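Local atomic coordinates of endoglucanase (Humicola insolens, PDB entry 1DYS), a protein that hydrolyses internal beta-1,4-glucosidic linkages of cellulose as a family 6 glycoside hydrolase, contributing to the recycling of plant biomass. Residues D92-E97 with I141-T146; N110-E115 with I135-A140; N154-Q159 with A197-T202; L187-K192 with S277-W282. One frame throughout, in Å; residues are numbered along the deposited sequence. Where two conformers were deposited one is given.

Contact 1 (D92-E97 with I141-T146); sequences DCSAGE and IGNMVT
N143, on helix 140-146, turns its amide into the loop 92-97, where the distorted parallel beta barrel of this family 6 glycoside hydrolase carries D92, probably one of the catalytic proton donors. The amide oxygen is gripped from the backbone of the loop: S94 N donates to N143 OD1 over 3.0 Å with an N-H...O angle of 150°, from well above the amide plane. In one of the two conformers deposited for S94, its OG also donates to N143 OD1 (2.8 Å), less tilted and from the opposite face. In that conformer OG lies beside its own backbone N (chi1 -70°), which lets one serine supply both donors. C93 SG packs against N143 CB at 3.8 Å and continues into a disulfide with C152 on helix 150-169.

N143 ND2 donates to the backbone O of D139, the residue just before its helix, which helps fix the amide's rotation. W186, probably a substrate-binding residue, packs against N143. The D92 carboxylate is held through OD2 by S99 and Y86. Its other oxygen meets the amide through a water, which donates to D92 OD1 at 2.7 Å and accepts from N143 ND2 at 3.0 Å.

Contact 2 (N110-E115 with I135-A140); sequences NRYKNE and ILEPDA
Y112 and E137 bring together two backbones that stay far apart, their CA atoms 12.1 Å from each other. Y112 sits on helix 108-126, which widens into a pi-type turn at 112-115. E137 follows strand 132-136 and opens a type II turn to A140, closed by A140 N donating to E137 O at 3.0 Å.

The two side chains span the gap from opposite directions. The tyrosine extends from its helix with CG anti to the backbone N (chi1 -175°), while the glutamate chain bends at chi2. Y112 OH donates to E137 OE2 over 2.7 Å. It meets that oxygen on the anti side, 26° out of the carboxylate plane, and E137 OE2 lies at the ring edge, 3.3 Å from Y112 CE1. N87 N is a second donor to E137 OE2, so this buried oxygen accepts two bonds, which would probably stabilise a negative charge on it.

L85 of the adjacent strand 79-85 touches both side chains, and A162 of helix 150-169 packs on the tyrosine. The bond joins an outer helix to the loop just past the C-terminal end of strand 132-136, two residues before D139, probably a catalytic proton donor, at the active-site end of the distorted beta/alpha barrel of family 6.

Contact 3 (N154-Q159 with A197-T202); sequences NARGPQ and AQEVAT
The ionic part of this contact is a salt bridge in which R156 grips E199 end-on, NH1 and NH2 each to one carboxylate oxygen. R156 NH1 meets E199 OE2 at 2.6 Å, and R156 NH2 meets E199 OE1 at the same 2.6 Å. Neither bond is straight, the N-H...O angles being 131° and 140°. The planes of the two groups are 30° apart, and both nitrogens approach from well above the carboxylate plane, so the pair is short but not coplanar. E199 OE2 has a further donor in Q160 NE2, which follows the arginine's segment on the same helix; amide and guanidinium together would probably favour the ionised carboxylate.

The arginine extends from CG to NE, with CG anti to the backbone N, and this carries its end across the 10.5 Å between R156 CA and E199 CA. The glutamate answers with a chain bent at chi2. Both belong to the outer helical layer of the beta/alpha barrel, helix 150-169 preceding strand 175-180 and helix 190-207 preceding strand 215-218.

Apolar packing comes from a third element, helix 140-146, whose M144 touches both R156 and E199, while I141 lies against E199 and V200. Among hydroxyl bonds, T202 OG1 donates to Q198 O at 3.1 Å, on the opposite face of that carbonyl from T202 N.

Contact 4 (L187-K192 with S277-W282); sequences LGWADK and SEWGQW
W189 and W279 meet through their benzo rings, and this single aromatic pair makes the whole contact between the two segments. It is an offset edge-to-face pair, with the edge of W279 turned toward the face of W189, centroids 5.5 Å apart and planes at 73°. The two indoles slide past each other in opposite directions, so that CZ2 and CH2 of W189 meet CE3 and CZ3 of W279. W189 CZ2 lies 3.7 Å from both CZ3 and CE3 of W279.

The pair itself is firmly held. W189 NE1 donates to G185 O and W279 NE1 to N224 OD1, which fixes how each indole is turned, and W279 further packs on Y234, T235 and S238. W279 also lies close to N183 and N222, both probably substrate-binding.

The rest of the two segments does not touch across the contact and includes exposed A190, D191 and E278. In the weakly bonded turn around 190-192, K192 NZ bridges to D191 OD1 at 3.1 Å. E278 begins a type I turn to Q281, whose OE1 braces the loop by accepting from S277 N and E278 N.

No hydrogen bond crosses between the segments, so two surface loops are joined here by aromatic dispersion and the weak electrostatics of a ring edge meeting a ring face, beside a region that probably binds substrate, W282 of the same loop being one likely contact.

How the contacts relate
Following the chain from the N terminus, contact 1 opens with 92-97, in the loop after strand 79-85, and contact 2 with 110-115, on helix 108-126. Contact 2 closes first, at the end of strand 132-136, and is nested inside the loop that contact 1 closes on helix 140-146. Contacts 3 and 4, both after contacts 1 and 2 in the chain, cross each other: 154-159, 187-192, 197-202 and 277-282 alternate, and both use helix 190-207. Helix 140-146 links contacts 1, 3 and 4: its M144 and I141 touch the side chains of contact 3, and its V145 and T146 touch K192 of contact 4. Separately, contact 2 reaches contact 1 where D139 packs loosely by D92.

Contact 1 (D92-E97 with I141-T146)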
loop_
_atom_site.group_PDB
_atom_site.type_symbol
_atom_site.label_atom_id
_atom_site.label_comp_id
_atom_site.label_asym_id
_atom_site.label_seq_id
_atom_site.Cartn_x
_atom_site.Cartn_y
_atom_site.Cartn_z
ATOM N N ASP A 92 11.642 4.203 -4.559
ATOM C CA ASP A 92 11.805 5.281 -3.592
ATOM C C ASP A 92 12.803 4.890 -2.501
ATOM O O ASP A 92 12.543 4.971 -1.306
ATOM C CB ASP A 92 10.473 5.660 -2.941
ATOM C CG ASP A 92 9.483 6.175 -3.968
ATOM O OD1 ASP A 92 9.781 7.271 -4.499
ATOM O OD2 ASP A 92 8.441 5.556 -4.293
ATOM N N CYS A 93 14.040 4.592 -2.963
ATOM C CA CYS A 93 14.994 3.979 -2.026
ATOM C C CYS A 93 15.343 4.836 -0.841
ATOM O O CYS A 93 15.754 4.376 0.244
ATOM C CB CYS A 93 16.243 3.500 -2.788
ATOM S SG CYS A 93 17.248 4.831 -3.470
ATOM N N SER A 94 15.257 6.175 -0.942
ATOM C CA SER A 94 15.644 7.058 0.144
ATOM C C SER A 94 14.844 6.850 1.410
ATOM O O SER A 94 15.394 7.177 2.473
ATOM C CB SER A 94 15.629 8.528 -0.266
ATOM O OG SER A 94 16.692 8.795 -1.181
ATOM N N ALA A 95 13.682 6.196 1.371
ATOM C CA ALA A 95 12.917 5.913 2.570
ATOM C C ALA A 95 13.401 4.623 3.230
ATOM O O ALA A 95 13.020 4.361 4.369
ATOM C CB ALA A 95 11.451 5.863 2.190
ATOM N N GLY A 96 14.294 3.873 2.570
ATOM C CA GLY A 96 14.919 2.732 3.232
ATOM C C GLY A 96 14.389 1.354 2.958
ATOM O O GLY A 96 14.990 0.351 3.359
ATOM N N GLU A 97 13.326 1.278 2.155
ATOM C CA GLU A 97 12.718 -0.010 1.797
ATOM C C GLU A 97 11.867 0.248 0.554
ATOM O O GLU A 97 11.315 1.350 0.478
ATOM C CB GLU A 97 11.818 -0.492 2.952
ATOM C CG GLU A 97 10.952 -1.694 2.589
ATOM C CD GLU A 97 9.952 -2.056 3.662
ATOM O OE1 GLU A 97 9.542 -1.178 4.450
ATOM O OE2 GLU A 97 9.548 -3.245 3.683
ATOM N N ILE A 141 15.312 8.790 -10.706
ATOM C CA ILE A 141 16.588 9.543 -10.902
ATOM C C ILE A 141 16.929 10.447 -9.760
ATOM O O ILE A 141 18.103 10.576 -9.358
ATOM C CB ILE A 141 16.481 10.245 -12.253
ATOM C CG1 ILE A 141 16.549 9.166 -13.341
ATOM C CG2 ILE A 141 17.617 11.255 -12.461
ATOM C CD1 ILE A 141 16.323 9.735 -14.721
ATOM N N GLY A 142 15.949 11.070 -9.103
ATOM C CA GLY A 142 16.195 11.890 -7.918
ATOM C C GLY A 142 16.905 11.047 -6.857
ATOM O O GLY A 142 17.931 11.444 -6.318
ATOM N N ASN A 143 16.356 9.879 -6.558
ATOM C CA ASN A 143 16.919 8.971 -5.557
ATOM C C ASN A 143 18.309 8.496 -5.964
ATOM O O ASN A 143 19.156 8.268 -5.083
ATOM C CB ASN A 143 15.910 7.842 -5.363
ATOM C CG ASN A 143 14.757 8.128 -4.429
ATOM O OD1 ASN A 143 14.964 8.096 -3.222
ATOM N ND2 ASN A 143 13.590 8.375 -5.006
ATOM N N MET A 144 18.582 8.349 -7.256
ATOM C CA MET A 144 19.896 7.966 -7.741
ATOM C C MET A 144 20.936 9.079 -7.603
ATOM O O MET A 144 22.067 8.766 -7.180
ATOM C CB MET A 144 19.848 7.584 -9.217
ATOM C CG MET A 144 19.920 6.106 -9.536
ATOM S SD MET A 144 19.200 5.869 -11.169
ATOM C CE MET A 144 17.543 5.346 -10.736
ATOM N N VAL A 145 20.596 10.322 -7.889
ATOM C CA VAL A 145 21.506 11.455 -7.759
ATOM C C VAL A 145 21.838 11.868 -6.338
ATOM O O VAL A 145 22.960 12.282 -6.014
ATOM C CB VAL A 145 20.920 12.720 -8.445
ATOM C CG1 VAL A 145 21.632 14.007 -8.037
ATOM C CG2 VAL A 145 20.933 12.585 -9.954
ATOM N N THR A 146 20.847 11.943 -5.469
ATOM C CA THR A 146 21.067 12.444 -4.116
ATOM C C THR A 146 21.007 11.348 -3.072
ATOM O O THR A 146 21.195 11.596 -1.881
ATOM C CB THR A 146 20.037 13.555 -3.839
ATOM O OG1 THR A 146 18.731 12.953 -3.933
ATOM C CG2 THR A 146 20.136 14.675 -4.864
HETATM O O HOH W 1 11.295 9.167 -3.274
HETATM O O HOH W 2 17.790 11.471 -1.415
#

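Contact 2 (N110-E115 with I135-A140)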
loop_
_atom_site.group_PDB
_atom_site.type_symbol
_atom_site.label_atom_id
_atom_site.label_comp_id
_atom_site.label_asym_id
_atom_site.label_seq_id
_atom_site.Cartn_x
_atom_site.Cartn_y
_atom_site.Cartn_z
ATOM N N ASN A 110 14.571 -9.414 -11.769
ATOM C CA ASN A 110 13.973 -10.332 -12.723
ATOM C C ASN A 110 12.452 -10.202 -12.796
ATOM O O ASN A 110 11.915 -10.230 -13.904
ATOM C CB ASN A 110 14.332 -11.796 -12.394
ATOM C CG ASN A 110 15.745 -12.099 -12.848
ATOM O OD1 ASN A 110 16.521 -12.811 -12.185
ATOM N ND2 ASN A 110 16.103 -11.552 -14.004
ATOM N N ARG A 111 11.767 -10.047 -11.672
ATOM C CA ARG A 111 10.309 -9.932 -11.600
ATOM C C ARG A 111 9.843 -8.630 -12.301
ATOM O O ARG A 111 8.849 -8.637 -13.024
ATOM C CB ARG A 111 9.800 -9.988 -10.172
ATOM C CG ARG A 111 10.141 -11.243 -9.365
ATOM C CD ARG A 111 9.677 -11.110 -7.913
ATOM N NE ARG A 111 9.747 -12.447 -7.279
ATOM C CZ ARG A 111 9.530 -12.628 -5.971
ATOM N NH1 ARG A 111 9.202 -11.634 -5.150
ATOM N NH2 ARG A 111 9.630 -13.871 -5.502
ATOM N N TYR A 112 10.620 -7.564 -12.093
ATOM C CA TYR A 112 10.336 -6.306 -12.795
ATOM C C TYR A 112 10.434 -6.485 -14.307
ATOM O O TYR A 112 9.541 -6.045 -15.037
ATOM C CB TYR A 112 11.323 -5.233 -12.412
ATOM C CG TYR A 112 11.122 -3.840 -12.955
ATOM C CD1 TYR A 112 10.138 -2.996 -12.467
ATOM C CD2 TYR A 112 11.976 -3.374 -13.934
ATOM C CE1 TYR A 112 10.027 -1.699 -12.980
ATOM C CE2 TYR A 112 11.870 -2.077 -14.432
ATOM C CZ TYR A 112 10.883 -1.245 -13.929
ATOM O OH TYR A 112 10.796 0.032 -14.440
ATOM N N LYS A 113 11.514 -7.138 -14.779
ATOM C CA LYS A 113 11.508 -7.357 -16.241
ATOM C C LYS A 113 10.387 -8.256 -16.737
ATOM O O LYS A 113 9.691 -7.921 -17.715
ATOM C CB LYS A 113 12.833 -8.012 -16.666
ATOM C CG LYS A 113 14.025 -7.186 -16.252
ATOM C CD LYS A 113 15.320 -7.901 -16.701
ATOM C CE LYS A 113 16.482 -6.921 -16.573
ATOM N NZ LYS A 113 17.785 -7.636 -16.584
ATOM N N ASN A 114 10.264 -9.460 -16.168
ATOM C CA ASN A 114 9.392 -10.481 -16.720
ATOM C C ASN A 114 7.941 -10.386 -16.321
ATOM O O ASN A 114 7.095 -10.744 -17.159
ATOM C CB ASN A 114 9.971 -11.868 -16.306
ATOM C CG ASN A 114 11.410 -11.960 -16.821
ATOM O OD1 ASN A 114 11.696 -11.599 -17.955
ATOM N ND2 ASN A 114 12.352 -12.407 -16.004
ATOM N N GLU A 115 7.624 -9.915 -15.136
ATOM C CA GLU A 115 6.240 -9.864 -14.696
ATOM C C GLU A 115 5.635 -8.453 -14.799
ATOM O O GLU A 115 4.401 -8.418 -14.671
ATOM C CB GLU A 115 6.143 -10.348 -13.236
ATOM C CG GLU A 115 6.426 -11.835 -13.062
ATOM C CD GLU A 115 6.209 -12.306 -11.631
ATOM O OE1 GLU A 115 5.078 -12.237 -11.093
ATOM O OE2 GLU A 115 7.189 -12.699 -10.976
ATOM N N ILE A 135 5.297 7.895 -18.621
ATOM C CA ILE A 135 6.183 8.469 -17.671
ATOM C C ILE A 135 6.894 7.301 -16.986
ATOM O O ILE A 135 6.258 6.391 -16.464
ATOM C CB ILE A 135 5.473 9.376 -16.664
ATOM C CG1 ILE A 135 5.092 10.654 -17.424
ATOM C CG2 ILE A 135 6.360 9.616 -15.447
ATOM C CD1 ILE A 135 4.395 11.695 -16.544
ATOM N N LEU A 136 8.220 7.398 -17.054
ATOM C CA LEU A 136 8.982 6.313 -16.488
ATOM C C LEU A 136 9.527 6.636 -15.104
ATOM O O LEU A 136 10.390 7.453 -14.852
ATOM C CB LEU A 136 10.196 5.948 -17.345
ATOM C CG LEU A 136 9.887 5.587 -18.795
ATOM C CD1 LEU A 136 11.167 5.740 -19.594
ATOM C CD2 LEU A 136 9.301 4.184 -18.860
ATOM N N GLU A 137 9.073 5.822 -14.162
ATOM C CA GLU A 137 9.507 5.728 -12.790
ATOM C C GLU A 137 9.784 7.015 -12.043
ATOM O O GLU A 137 10.908 7.495 -11.777
ATOM C CB GLU A 137 10.785 4.844 -12.752
ATOM C CG GLU A 137 10.552 3.399 -13.194
ATOM C CD GLU A 137 9.675 2.579 -12.225
ATOM O OE1 GLU A 137 9.442 3.039 -11.094
ATOM O OE2 GLU A 137 9.332 1.460 -12.607
ATOM N N PRO A 138 8.722 7.674 -11.633
ATOM C CA PRO A 138 8.739 8.896 -10.847
ATOM C C PRO A 138 9.730 8.788 -9.690
ATOM O O PRO A 138 9.867 7.832 -8.945
ATOM C CB PRO A 138 7.311 9.077 -10.325
ATOM C CG PRO A 138 6.526 8.402 -11.442
ATOM C CD PRO A 138 7.337 7.190 -11.880
ATOM N N ASP A 139 10.536 9.833 -9.541
ATOM C CA ASP A 139 11.557 10.098 -8.569
ATOM C C ASP A 139 12.742 9.141 -8.611
ATOM O O ASP A 139 13.567 9.265 -7.716
ATOM C CB ASP A 139 11.016 10.177 -7.118
ATOM C CG ASP A 139 10.105 11.376 -6.982
ATOM O OD1 ASP A 139 10.335 12.352 -7.762
ATOM O OD2 ASP A 139 9.207 11.397 -6.109
ATOM N N ALA A 140 12.807 8.166 -9.527
ATOM C CA ALA A 140 13.931 7.211 -9.471
ATOM C C ALA A 140 15.246 7.967 -9.668
ATOM O O ALA A 140 16.167 7.722 -8.926
ATOM C CB ALA A 140 13.782 6.111 -10.519
#

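Contact 3 (N154-Q159 with A197-T202)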
loop_
_atom_site.group_PDB
_atom_site.type_symbol
_atom_site.label_atom_id
_atom_site.label_comp_id
_atom_site.label_asym_id
_atom_site.label_seq_id
_atom_site.Cartn_x
_atom_site.Cartn_y
_atom_site.Cartn_z
ATOM N N ASN A 154 23.213 0.555 -2.604
ATOM C CA ASN A 154 23.103 -0.845 -2.911
ATOM C C ASN A 154 22.145 -1.145 -4.057
ATOM O O ASN A 154 22.216 -2.237 -4.602
ATOM C CB ASN A 154 22.567 -1.624 -1.693
ATOM C CG ASN A 154 23.688 -2.434 -1.082
ATOM O OD1 ASN A 154 24.115 -3.424 -1.682
ATOM N ND2 ASN A 154 24.140 -2.004 0.085
ATOM N N ALA A 155 21.190 -0.273 -4.301
ATOM C CA ALA A 155 20.171 -0.448 -5.322
ATOM C C ALA A 155 20.480 0.220 -6.657
ATOM O O ALA A 155 19.888 -0.062 -7.695
ATOM C CB ALA A 155 18.888 0.208 -4.767
ATOM N N ARG A 156 21.444 1.141 -6.620
ATOM C CA ARG A 156 21.795 1.993 -7.754
ATOM C C ARG A 156 22.000 1.217 -9.042
ATOM O O ARG A 156 21.297 1.429 -10.051
ATOM C CB ARG A 156 23.038 2.828 -7.403
ATOM C CG ARG A 156 23.561 3.728 -8.537
ATOM C CD ARG A 156 24.614 4.690 -8.077
ATOM N NE ARG A 156 24.907 5.933 -8.730
ATOM C CZ ARG A 156 24.233 6.733 -9.522
ATOM N NH1 ARG A 156 23.004 6.396 -9.874
ATOM N NH2 ARG A 156 24.773 7.849 -10.002
ATOM N N GLY A 157 22.958 0.300 -9.064
ATOM C CA GLY A 157 23.311 -0.532 -10.204
ATOM C C GLY A 157 22.148 -1.202 -10.898
ATOM O O GLY A 157 21.758 -0.991 -12.059
ATOM N N PRO A 158 21.447 -2.070 -10.155
ATOM C CA PRO A 158 20.291 -2.795 -10.638
ATOM C C PRO A 158 19.170 -1.836 -11.034
ATOM O O PRO A 158 18.425 -2.088 -12.007
ATOM C CB PRO A 158 19.857 -3.714 -9.472
ATOM C CG PRO A 158 21.177 -3.869 -8.721
ATOM C CD PRO A 158 21.839 -2.495 -8.809
ATOM N N GLN A 159 19.031 -0.714 -10.342
ATOM C CA GLN A 159 17.913 0.182 -10.733
ATOM C C GLN A 159 18.189 0.821 -12.082
ATOM O O GLN A 159 17.282 0.977 -12.920
ATOM C CB GLN A 159 17.574 1.198 -9.654
ATOM C CG GLN A 159 16.873 0.623 -8.435
ATOM C CD GLN A 159 16.567 1.734 -7.439
ATOM O OE1 GLN A 159 17.203 2.771 -7.423
ATOM N NE2 GLN A 159 15.566 1.514 -6.605
ATOM N N ALA A 197 21.831 15.141 -15.517
ATOM C CA ALA A 197 22.074 14.773 -16.904
ATOM C C ALA A 197 22.976 13.567 -17.066
ATOM O O ALA A 197 22.802 12.786 -17.997
ATOM C CB ALA A 197 22.680 15.966 -17.664
ATOM N N GLN A 198 23.938 13.410 -16.154
ATOM C CA GLN A 198 24.867 12.291 -16.173
ATOM C C GLN A 198 24.110 10.986 -15.926
ATOM O O GLN A 198 24.346 9.962 -16.561
ATOM C CB GLN A 198 25.978 12.484 -15.124
ATOM C CG GLN A 198 26.993 11.325 -15.142
ATOM C CD GLN A 198 27.634 11.311 -16.533
ATOM O OE1 GLN A 198 28.232 12.332 -16.881
ATOM N NE2 GLN A 198 27.486 10.246 -17.307
ATOM N N GLU A 199 23.181 11.062 -14.960
ATOM C CA GLU A 199 22.346 9.890 -14.660
ATOM C C GLU A 199 21.540 9.459 -15.862
ATOM O O GLU A 199 21.456 8.255 -16.165
ATOM C CB GLU A 199 21.447 10.183 -13.467
ATOM C CG GLU A 199 21.196 9.019 -12.529
ATOM C CD GLU A 199 22.344 8.060 -12.325
ATOM O OE1 GLU A 199 23.521 8.442 -12.235
ATOM O OE2 GLU A 199 22.021 6.841 -12.240
ATOM N N VAL A 200 20.899 10.397 -16.566
ATOM C CA VAL A 200 20.166 10.087 -17.783
ATOM C C VAL A 200 21.108 9.525 -18.844
ATOM O O VAL A 200 20.748 8.571 -19.519
ATOM C CB VAL A 200 19.450 11.372 -18.258
ATOM C CG1 VAL A 200 18.837 11.193 -19.618
ATOM C CG2 VAL A 200 18.405 11.806 -17.221
ATOM N N ALA A 201 22.303 10.140 -18.989
ATOM C CA ALA A 201 23.197 9.591 -20.013
ATOM C C ALA A 201 23.546 8.133 -19.678
ATOM O O ALA A 201 23.545 7.306 -20.596
ATOM C CB ALA A 201 24.446 10.415 -20.245
ATOM N N THR A 202 23.890 7.827 -18.445
ATOM C CA THR A 202 24.232 6.462 -18.042
ATOM C C THR A 202 23.086 5.501 -18.281
ATOM O O THR A 202 23.316 4.399 -18.779
ATOM C CB THR A 202 24.644 6.446 -16.564
ATOM O OG1 THR A 202 25.818 7.249 -16.423
ATOM C CG2 THR A 202 24.892 5.039 -16.051
#

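Contact 4 (L187-K192 with S277-W282)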
loop_
_atom_site.group_PDB
_atom_site.type_symbol
_atom_site.label_atom_id
_atom_site.label_comp_id
_atom_site.label_asym_id
_atom_site.label_seq_id
_atom_site.Cartn_x
_atom_site.Cartn_y
_atom_site.Cartn_z
ATOM N N LEU A 187 16.267 18.603 -8.015
ATOM C CA LEU A 187 17.349 18.499 -8.971
ATOM C C LEU A 187 17.594 19.751 -9.822
ATOM O O LEU A 187 18.408 19.659 -10.757
ATOM C CB LEU A 187 17.035 17.350 -9.937
ATOM C CG LEU A 187 16.852 15.967 -9.296
ATOM C CD1 LEU A 187 16.593 14.907 -10.358
ATOM C CD2 LEU A 187 18.082 15.652 -8.470
ATOM N N GLY A 188 16.901 20.809 -9.470
ATOM C CA GLY A 188 16.998 22.069 -10.218
ATOM C C GLY A 188 18.102 22.991 -9.737
ATOM O O GLY A 188 18.402 23.967 -10.424
ATOM N N TRP A 189 18.660 22.738 -8.570
ATOM C CA TRP A 189 19.776 23.547 -8.084
ATOM C C TRP A 189 20.935 23.497 -9.061
ATOM O O TRP A 189 21.132 22.553 -9.808
ATOM C CB TRP A 189 20.309 22.953 -6.771
ATOM C CG TRP A 189 19.180 22.958 -5.775
ATOM C CD1 TRP A 189 18.392 21.892 -5.432
ATOM C CD2 TRP A 189 18.701 24.082 -5.040
ATOM N NE1 TRP A 189 17.460 22.300 -4.499
ATOM C CE2 TRP A 189 17.627 23.632 -4.248
ATOM C CE3 TRP A 189 19.077 25.439 -4.989
ATOM C CZ2 TRP A 189 16.928 24.480 -3.388
ATOM C CZ3 TRP A 189 18.374 26.261 -4.123
ATOM C CH2 TRP A 189 17.309 25.794 -3.341
ATOM N N ALA A 190 21.771 24.527 -8.965
ATOM C CA ALA A 190 22.979 24.592 -9.788
ATOM C C ALA A 190 23.834 23.347 -9.735
ATOM O O ALA A 190 24.180 22.775 -10.768
ATOM C CB ALA A 190 23.770 25.798 -9.249
ATOM N N ASP A 191 24.225 22.890 -8.552
ATOM C CA ASP A 191 25.059 21.711 -8.376
ATOM C C ASP A 191 24.340 20.392 -8.644
ATOM O O ASP A 191 25.005 19.370 -8.466
ATOM C CB ASP A 191 25.651 21.692 -6.968
ATOM C CG ASP A 191 24.707 21.247 -5.870
ATOM O OD1 ASP A 191 23.463 21.311 -6.009
ATOM O OD2 ASP A 191 25.225 20.815 -4.808
ATOM N N LYS A 192 23.060 20.393 -9.021
ATOM C CA LYS A 192 22.340 19.188 -9.320
ATOM C C LYS A 192 21.975 18.971 -10.777
ATOM O O LYS A 192 21.710 17.819 -11.121
ATOM C CB LYS A 192 20.977 19.129 -8.593
ATOM C CG LYS A 192 21.102 19.039 -7.085
ATOM C CD LYS A 192 21.616 17.660 -6.702
ATOM C CE LYS A 192 22.824 17.791 -5.792
ATOM N NZ LYS A 192 22.513 18.679 -4.638
ATOM N N SER A 277 6.693 25.848 3.929
ATOM C CA SER A 277 7.774 26.673 4.447
ATOM C C SER A 277 9.115 26.128 4.008
ATOM O O SER A 277 10.171 26.769 4.066
ATOM C CB SER A 277 7.679 26.731 5.986
ATOM O OG SER A 277 7.537 25.416 6.497
ATOM N N GLU A 278 9.108 24.878 3.527
ATOM C CA GLU A 278 10.295 24.193 3.044
ATOM C C GLU A 278 9.946 23.584 1.686
ATOM O O GLU A 278 8.857 23.011 1.555
ATOM C CB GLU A 278 10.740 23.107 4.012
ATOM C CG GLU A 278 10.785 23.454 5.485
ATOM C CD GLU A 278 12.177 23.508 6.075
ATOM O OE1 GLU A 278 13.005 22.648 5.707
ATOM O OE2 GLU A 278 12.453 24.404 6.909
ATOM N N TRP A 279 10.850 23.657 0.710
ATOM C CA TRP A 279 10.514 23.152 -0.620
ATOM C C TRP A 279 10.312 21.647 -0.661
ATOM O O TRP A 279 9.541 21.134 -1.463
ATOM C CB TRP A 279 11.625 23.513 -1.599
ATOM C CG TRP A 279 11.213 23.646 -3.037
ATOM C CD1 TRP A 279 10.056 23.268 -3.654
ATOM C CD2 TRP A 279 12.023 24.278 -4.033
ATOM N NE1 TRP A 279 10.103 23.622 -4.978
ATOM C CE2 TRP A 279 11.294 24.243 -5.236
ATOM C CE3 TRP A 279 13.298 24.868 -4.020
ATOM C CZ2 TRP A 279 11.833 24.754 -6.419
ATOM C CZ3 TRP A 279 13.831 25.376 -5.182
ATOM C CH2 TRP A 279 13.085 25.317 -6.370
ATOM N N GLY A 280 10.925 20.921 0.262
ATOM C CA GLY A 280 10.828 19.460 0.266
ATOM C C GLY A 280 9.533 18.939 0.854
ATOM O O GLY A 280 9.334 17.718 0.806
ATOM N N GLN A 281 8.654 19.771 1.380
ATOM C CA GLN A 281 7.346 19.313 1.873
ATOM C C GLN A 281 6.549 18.717 0.715
ATOM O O GLN A 281 6.530 19.274 -0.386
ATOM C CB GLN A 281 6.555 20.424 2.554
ATOM C CG GLN A 281 7.073 20.820 3.937
ATOM C CD GLN A 281 6.322 22.070 4.380
ATOM O OE1 GLN A 281 6.726 23.181 4.039
ATOM N NE2 GLN A 281 5.221 21.899 5.098
ATOM N N TRP A 282 5.958 17.533 0.918
ATOM C CA TRP A 282 5.274 16.840 -0.175
ATOM C C TRP A 282 3.921 16.218 0.117
ATOM O O TRP A 282 3.264 15.784 -0.850
ATOM C CB TRP A 282 6.184 15.652 -0.625
ATOM C CG TRP A 282 6.468 14.757 0.549
ATOM C CD1 TRP A 282 7.460 14.913 1.488
ATOM C CD2 TRP A 282 5.731 13.589 0.950
ATOM N NE1 TRP A 282 7.361 13.936 2.447
ATOM C CE2 TRP A 282 6.315 13.101 2.127
ATOM C CE3 TRP A 282 4.654 12.895 0.393
ATOM C CZ2 TRP A 282 5.849 11.962 2.791
ATOM C CZ3 TRP A 282 4.178 11.782 1.060
ATOM C CH2 TRP A 282 4.771 11.310 2.245
#